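Local coordinates for protein purine nucleoside phosphorylase YlmD (Geobacillus stearothermophilus, PDB 6T1B) that catalyses the zinc-dependent phosphorolysis of adenosine, inosine and S-methyl-5'-thioadenosine to the free base and the sugar 1-phosphate, and also deaminates adenosine, at residues L110-E114 / L160-E165; S170-I176 / V232-Y238. All blocks are in the same frame, centred on the assembly; numbering follows the deposited sequence.

Along the chain the two contacts stand in series. Strand 109-112 comes first. The chain then runs through strands 118-123, 127-133 and 138-144 and returns as helix 153-163, whose C-terminal end meets 110-114 and closes interaction 1. Interaction 2 opens soon after, at 170-176, and closes at 232-238 beyond helix 219-229. The loops neither nest nor cross. Both contacts reach the same mixed six-stranded sheet: interaction 1 sets a helix end against strand 109-112, and interaction 2 pairs strand 173-176 with the outermost strand 237-239. They also touch directly, W161 CE3 packing on I172 CD1 at 3.7 Å, so helix 153-163 bridges the two.

Interaction 1 (L110-E114 / L160-E165)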
loop_
_atom_site.group_PDB
_atom_site.type_symbol
_atom_site.label_atom_id
_atom_site.label_comp_id
_atom_site.label_asym_id
_atom_site.label_seq_id
_atom_site.Cartn_x
_atom_site.Cartn_y
_atom_site.Cartn_z
ATOM N N LEU A 110 -4.217 -3.823 -7.157
ATOM C CA LEU A 110 -4.936 -5.055 -7.408
ATOM C C LEU A 110 -6.239 -5.011 -6.630
ATOM O O LEU A 110 -6.322 -4.358 -5.583
ATOM C CB LEU A 110 -4.170 -6.282 -6.904
ATOM C CG LEU A 110 -2.813 -6.531 -7.534
ATOM C CD1 LEU A 110 -2.078 -7.645 -6.812
ATOM C CD2 LEU A 110 -2.951 -6.801 -9.012
ATOM N N TYR A 111 -7.247 -5.726 -7.120
ATOM C CA TYR A 111 -8.425 -5.934 -6.291
ATOM C C TYR A 111 -9.021 -7.297 -6.587
ATOM O O TYR A 111 -8.765 -7.882 -7.640
ATOM C CB TYR A 111 -9.488 -4.848 -6.442
ATOM C CG TYR A 111 -10.244 -4.769 -7.741
ATOM C CD1 TYR A 111 -11.466 -5.410 -7.896
ATOM C CD2 TYR A 111 -9.781 -3.981 -8.780
ATOM C CE1 TYR A 111 -12.191 -5.291 -9.064
ATOM C CE2 TYR A 111 -10.507 -3.862 -9.938
ATOM C CZ TYR A 111 -11.695 -4.508 -10.080
ATOM O OH TYR A 111 -12.405 -4.361 -11.254
ATOM N N THR A 112 -9.837 -7.799 -5.659
ATOM C CA THR A 112 -10.520 -9.063 -5.875
ATOM C C THR A 112 -11.821 -9.084 -5.089
ATOM O O THR A 112 -11.929 -8.473 -4.015
ATOM C CB THR A 112 -9.640 -10.250 -5.463
ATOM O OG1 THR A 112 -10.260 -11.492 -5.802
ATOM C CG2 THR A 112 -9.357 -10.241 -3.962
ATOM N N ASP A 113 -12.792 -9.809 -5.617
ATOM C CA ASP A 113 -14.023 -10.068 -4.889
ATOM C C ASP A 113 -14.120 -11.512 -4.405
ATOM O O ASP A 113 -15.164 -11.936 -3.923
ATOM C CB ASP A 113 -15.258 -9.632 -5.687
ATOM C CG ASP A 113 -15.480 -10.451 -6.938
ATOM O OD1 ASP A 113 -14.700 -11.373 -7.189
ATOM O OD2 ASP A 113 -16.449 -10.159 -7.678
ATOM N N GLU A 114 -13.012 -12.253 -4.449
ATOM C CA GLU A 114 -12.986 -13.639 -4.018
ATOM C C GLU A 114 -12.256 -13.770 -2.693
ATOM O O GLU A 114 -11.330 -13.011 -2.409
ATOM C CB GLU A 114 -12.304 -14.525 -5.072
ATOM C CG GLU A 114 -12.983 -14.452 -6.424
ATOM C CD GLU A 114 -12.448 -15.422 -7.452
ATOM O OE1 GLU A 114 -12.978 -15.395 -8.582
ATOM O OE2 GLU A 114 -11.519 -16.203 -7.155
ATOM N N LEU A 160 -13.108 1.998 -11.018
ATOM C CA LEU A 160 -13.271 0.617 -11.465
ATOM C C LEU A 160 -14.333 -0.096 -10.642
ATOM O O LEU A 160 -15.154 -0.837 -11.192
ATOM C CB LEU A 160 -11.953 -0.144 -11.380
ATOM C CG LEU A 160 -10.879 0.278 -12.383
ATOM C CD1 LEU A 160 -9.532 -0.371 -12.058
ATOM C CD2 LEU A 160 -11.295 -0.070 -13.786
ATOM N N TRP A 161 -14.353 0.129 -9.327
ATOM C CA TRP A 161 -15.366 -0.527 -8.509
ATOM C C TRP A 161 -16.762 -0.052 -8.893
ATOM O O TRP A 161 -17.713 -0.842 -8.915
ATOM C CB TRP A 161 -15.081 -0.324 -7.029
ATOM C CG TRP A 161 -13.922 -1.133 -6.536
ATOM C CD1 TRP A 161 -12.934 -1.712 -7.285
ATOM C CD2 TRP A 161 -13.614 -1.462 -5.168
ATOM N NE1 TRP A 161 -12.041 -2.367 -6.471
ATOM C CE2 TRP A 161 -12.458 -2.246 -5.167
ATOM C CE3 TRP A 161 -14.248 -1.201 -3.952
ATOM C CZ2 TRP A 161 -11.893 -2.729 -3.997
ATOM C CZ3 TRP A 161 -13.683 -1.679 -2.800
ATOM C CH2 TRP A 161 -12.522 -2.431 -2.824
ATOM N N GLN A 162 -16.903 1.237 -9.246
ATOM C CA GLN A 162 -18.210 1.763 -9.614
ATOM C C GLN A 162 -18.630 1.258 -10.979
ATOM O O GLN A 162 -19.750 0.770 -11.154
ATOM C CB GLN A 162 -18.173 3.287 -9.585
ATOM C CG GLN A 162 -19.556 3.899 -9.763
ATOM C CD GLN A 162 -19.616 5.347 -9.328
ATOM O OE1 GLN A 162 -18.591 5.962 -9.025
ATOM N NE2 GLN A 162 -20.825 5.904 -9.290
ATOM N N THR A 163 -17.733 1.353 -11.965
ATOM C CA THR A 163 -18.136 1.113 -13.350
ATOM C C THR A 163 -18.093 -0.358 -13.725
ATOM O O THR A 163 -18.906 -0.804 -14.538
ATOM C CB THR A 163 -17.263 1.909 -14.319
ATOM O OG1 THR A 163 -15.912 1.426 -14.308
ATOM C CG2 THR A 163 -17.267 3.378 -13.947
ATOM N N ARG A 164 -17.152 -1.121 -13.182
ATOM C CA ARG A 164 -17.064 -2.535 -13.510
ATOM C C ARG A 164 -17.687 -3.440 -12.471
ATOM O O ARG A 164 -18.212 -4.496 -12.834
ATOM C CB ARG A 164 -15.610 -2.928 -13.751
ATOM C CG ARG A 164 -14.982 -2.102 -14.864
ATOM C CD ARG A 164 -13.645 -2.648 -15.278
ATOM N NE ARG A 164 -13.035 -1.837 -16.325
ATOM C CZ ARG A 164 -11.825 -2.057 -16.827
ATOM N NH1 ARG A 164 -11.092 -3.068 -16.377
ATOM N NH2 ARG A 164 -11.348 -1.266 -17.776
ATOM N N GLU A 165 -17.661 -3.052 -11.196
ATOM C CA GLU A 165 -18.215 -3.877 -10.126
ATOM C C GLU A 165 -19.535 -3.352 -9.584
ATOM O O GLU A 165 -20.168 -4.031 -8.764
ATOM C CB GLU A 165 -17.193 -4.030 -8.985
ATOM C CG GLU A 165 -15.764 -4.327 -9.452
ATOM C CD GLU A 165 -15.619 -5.597 -10.281
ATOM O OE1 GLU A 165 -16.355 -6.560 -10.024
ATOM O OE2 GLU A 165 -14.747 -5.625 -11.190
HETATM O O HOH W 1 -11.347 -4.569 -13.866
HETATM O O HOH W 2 -17.139 -7.342 -7.692
#
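The tight part of this contact is Y111 against W161 and E165. W161 turns its indole edge to one face of the phenol ring, in an edge-to-face (T-shaped) pair with planes at 64°. Its NE1 leads, 3.3 Å from Y111 CG, and sits off-centre toward the rim of the ring. The first torsion of Y111 (chi1 69°) tucks CG between backbone N and carbonyl carbon, and the ring reaches across to the helix. L160 CD1 adds a looser apolar touch, 4.2 Å from Y111 CE2. The contact packs the C-terminal end of helix 153-163 against strand 109-112 of the mixed sheet, where strand 85-87 also borders Y111. It lies away from the zinc and inosine sites. At the far end of the ring Y111 OH donates to E165 OE2, 2.7 Å away. The hydroxyl meets OE2 on the anti side of the carboxylate, 25° out of its plane. The solvent side is held by water. One water donates to Y111 OH and accepts from R164 NH1. Another donates to D113 OD2 and to E165 OE1, two like-charged groups 4.3 Å apart at these oxygens. K87 forms a salt bridge with E165 OE1 and probably eases that repulsion.

Interaction 2 (S170-I176 / V232-Y238); sequences SDIYVAI and VPNSHIY
V174 N donates to H236 O, Y238 N to V174 O (2.8 Å) and I176 N to Y238 O, the backbone bonds that join the two strands. V174 thus pairs with I237, and A175 with Y238, in parallel register. A175 CA lies 3.3 Å from Y238 O, a CA-H...O contact between the strands.

One side-chain bond adds to these. H236 ND1 donates to I172 O at 2.7 Å. The oxygen lies in the imidazole plane, but the donor stands above the carbonyl plane, 40° out of it.

Aromatic stacking comes next. Y173 and H236 form an offset stack, centroids 3.8 Å apart and planes only 9° from parallel. Y173 CE1 sits over the centre of the imidazole. P233 CG lies over the opposite face, 3.8 Å above the plane, which sandwiches H236. With chi1 at -59°, Y173 CG lies anti to its carbonyl carbon, and its ring is laid over the imidazole face. A serine in place of Y173 would probably cost the imidazole its stacking partner on that face, leaving its orientation to the ND1 bond and P233.

Apolar contacts are looser. V174 CG2 meets V232 CG1 at 4.3 Å, and I176 CD1 meets I237 CG2 at 4.1 Å.

The parallel neighbours 173-176 and 237-239 are joined by a long beta-alpha-beta crossover with an insertion. Helix 219-229 packs on the sheet, L227 on V174 and L228 on I237, and helix 189-195 and a small antiparallel sheet are inserted before it.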
loop_
_atom_site.group_PDB
_atom_site.type_symbol
_atom_site.label_atom_id
_atom_site.label_comp_id
_atom_site.label_asym_id
_atom_site.label_seq_id
_atom_site.Cartn_x
_atom_site.Cartn_y
_atom_site.Cartn_z
ATOM N N SER A 170 -20.045 5.325 -1.851
ATOM C CA SER A 170 -20.509 5.353 -0.471
ATOM C C SER A 170 -20.392 3.999 0.222
ATOM O O SER A 170 -20.495 3.933 1.452
ATOM C CB SER A 170 -21.971 5.828 -0.457
ATOM O OG SER A 170 -22.766 4.933 -1.226
ATOM N N ASP A 171 -20.217 2.910 -0.522
ATOM C CA ASP A 171 -20.060 1.602 0.089
ATOM C C ASP A 171 -18.598 1.225 0.290
ATOM O O ASP A 171 -18.319 0.109 0.744
ATOM C CB ASP A 171 -20.736 0.518 -0.762
ATOM C CG ASP A 171 -22.250 0.631 -0.771
ATOM O OD1 ASP A 171 -22.879 0.199 -1.761
ATOM O OD2 ASP A 171 -22.812 1.163 0.205
ATOM N N ILE A 172 -17.685 2.114 -0.026
ATOM C CA ILE A 172 -16.257 1.851 0.059
ATOM C C ILE A 172 -15.689 2.465 1.326
ATOM O O ILE A 172 -16.103 3.555 1.744
ATOM C CB ILE A 172 -15.537 2.407 -1.187
ATOM C CG1 ILE A 172 -16.131 1.742 -2.433
ATOM C CG2 ILE A 172 -14.033 2.219 -1.082
ATOM C CD1 ILE A 172 -15.543 2.272 -3.738
ATOM N N TYR A 173 -14.747 1.760 1.928
ATOM C CA TYR A 173 -13.980 2.219 3.075
ATOM C C TYR A 173 -12.510 2.062 2.737
ATOM O O TYR A 173 -12.112 1.143 2.011
ATOM C CB TYR A 173 -14.317 1.420 4.332
ATOM C CG TYR A 173 -15.768 1.483 4.722
ATOM C CD1 TYR A 173 -16.205 2.318 5.744
ATOM C CD2 TYR A 173 -16.705 0.683 4.093
ATOM C CE1 TYR A 173 -17.536 2.369 6.102
ATOM C CE2 TYR A 173 -18.039 0.731 4.452
ATOM C CZ TYR A 173 -18.448 1.568 5.451
ATOM O OH TYR A 173 -19.779 1.580 5.800
ATOM N N VAL A 174 -11.701 2.990 3.232
ATOM C CA VAL A 174 -10.294 3.068 2.861
ATOM C C VAL A 174 -9.444 3.231 4.108
ATOM O O VAL A 174 -9.806 3.991 5.011
ATOM C CB VAL A 174 -10.027 4.246 1.894
ATOM C CG1 VAL A 174 -8.539 4.419 1.720
ATOM C CG2 VAL A 174 -10.751 4.018 0.563
ATOM N N ALA A 175 -8.307 2.545 4.153
ATOM C CA ALA A 175 -7.281 2.841 5.140
ATOM C C ALA A 175 -6.035 3.254 4.372
ATOM O O ALA A 175 -5.613 2.558 3.443
ATOM C CB ALA A 175 -6.981 1.642 6.023
ATOM N N ILE A 176 -5.469 4.401 4.732
ATOM C CA ILE A 176 -4.205 4.873 4.179
ATOM C C ILE A 176 -3.155 4.533 5.220
ATOM O O ILE A 176 -3.261 4.978 6.372
ATOM C CB ILE A 176 -4.277 6.370 3.873
ATOM C CG1 ILE A 176 -5.217 6.603 2.692
ATOM C CG2 ILE A 176 -2.902 6.945 3.594
ATOM C CD1 ILE A 176 -5.620 8.033 2.509
ATOM N N VAL A 232 -15.687 8.797 -2.099
ATOM C CA VAL A 232 -15.594 8.010 -0.863
ATOM C C VAL A 232 -15.883 8.927 0.319
ATOM O O VAL A 232 -15.228 9.975 0.452
ATOM C CB VAL A 232 -14.215 7.381 -0.719
ATOM C CG1 VAL A 232 -14.159 6.571 0.559
ATOM C CG2 VAL A 232 -13.893 6.502 -1.939
ATOM N N PRO A 233 -16.804 8.573 1.208
ATOM C CA PRO A 233 -17.165 9.494 2.296
ATOM C C PRO A 233 -16.002 9.726 3.250
ATOM O O PRO A 233 -15.247 8.800 3.573
ATOM C CB PRO A 233 -18.318 8.776 3.009
ATOM C CG PRO A 233 -18.906 7.874 1.960
ATOM C CD PRO A 233 -17.714 7.407 1.156
ATOM N N ASN A 234 -15.926 10.969 3.750
ATOM C CA ASN A 234 -14.884 11.358 4.698
ATOM C C ASN A 234 -14.790 10.372 5.856
ATOM O O ASN A 234 -13.694 9.968 6.252
ATOM C CB ASN A 234 -15.189 12.770 5.199
ATOM C CG ASN A 234 -14.191 13.283 6.215
ATOM O OD1 ASN A 234 -12.988 13.287 5.961
ATOM N ND2 ASN A 234 -14.691 13.718 7.371
ATOM N N SER A 235 -15.933 9.994 6.431
ATOM C CA SER A 235 -15.949 9.135 7.617
ATOM C C SER A 235 -15.591 7.689 7.300
ATOM O O SER A 235 -15.482 6.875 8.223
ATOM C CB SER A 235 -17.302 9.241 8.327
ATOM O OG SER A 235 -18.340 8.759 7.506
ATOM N N HIS A 236 -15.428 7.350 6.027
ATOM C CA HIS A 236 -15.010 6.030 5.597
ATOM C C HIS A 236 -13.515 5.928 5.343
ATOM O O HIS A 236 -13.053 4.855 4.938
ATOM C CB HIS A 236 -15.733 5.637 4.311
ATOM C CG HIS A 236 -17.194 5.347 4.475
ATOM N ND1 HIS A 236 -17.864 4.537 3.591
ATOM C CD2 HIS A 236 -18.105 5.737 5.400
ATOM C CE1 HIS A 236 -19.132 4.442 3.955
ATOM N NE2 HIS A 236 -19.302 5.151 5.057
ATOM N N ILE A 237 -12.770 7.025 5.502
ATOM C CA ILE A 237 -11.345 7.080 5.175
ATOM C C ILE A 237 -10.563 7.229 6.470
ATOM O O ILE A 237 -10.706 8.244 7.178
ATOM C CB ILE A 237 -11.007 8.245 4.236
ATOM C CG1 ILE A 237 -11.795 8.130 2.933
ATOM C CG2 ILE A 237 -9.501 8.261 3.943
ATOM C CD1 ILE A 237 -11.768 9.414 2.103
ATOM N N TYR A 238 -9.735 6.230 6.764
ATOM C CA TYR A 238 -8.918 6.181 7.966
ATOM C C TYR A 238 -7.473 6.373 7.550
ATOM O O TYR A 238 -7.031 5.752 6.584
ATOM C CB TYR A 238 -9.057 4.803 8.611
ATOM C CG TYR A 238 -10.465 4.466 9.067
ATOM C CD1 TYR A 238 -11.433 4.076 8.156
ATOM C CD2 TYR A 238 -10.819 4.535 10.410
ATOM C CE1 TYR A 238 -12.735 3.768 8.566
ATOM C CE2 TYR A 238 -12.107 4.217 10.829
ATOM C CZ TYR A 238 -13.051 3.836 9.897
ATOM O OH TYR A 238 -14.333 3.521 10.320
#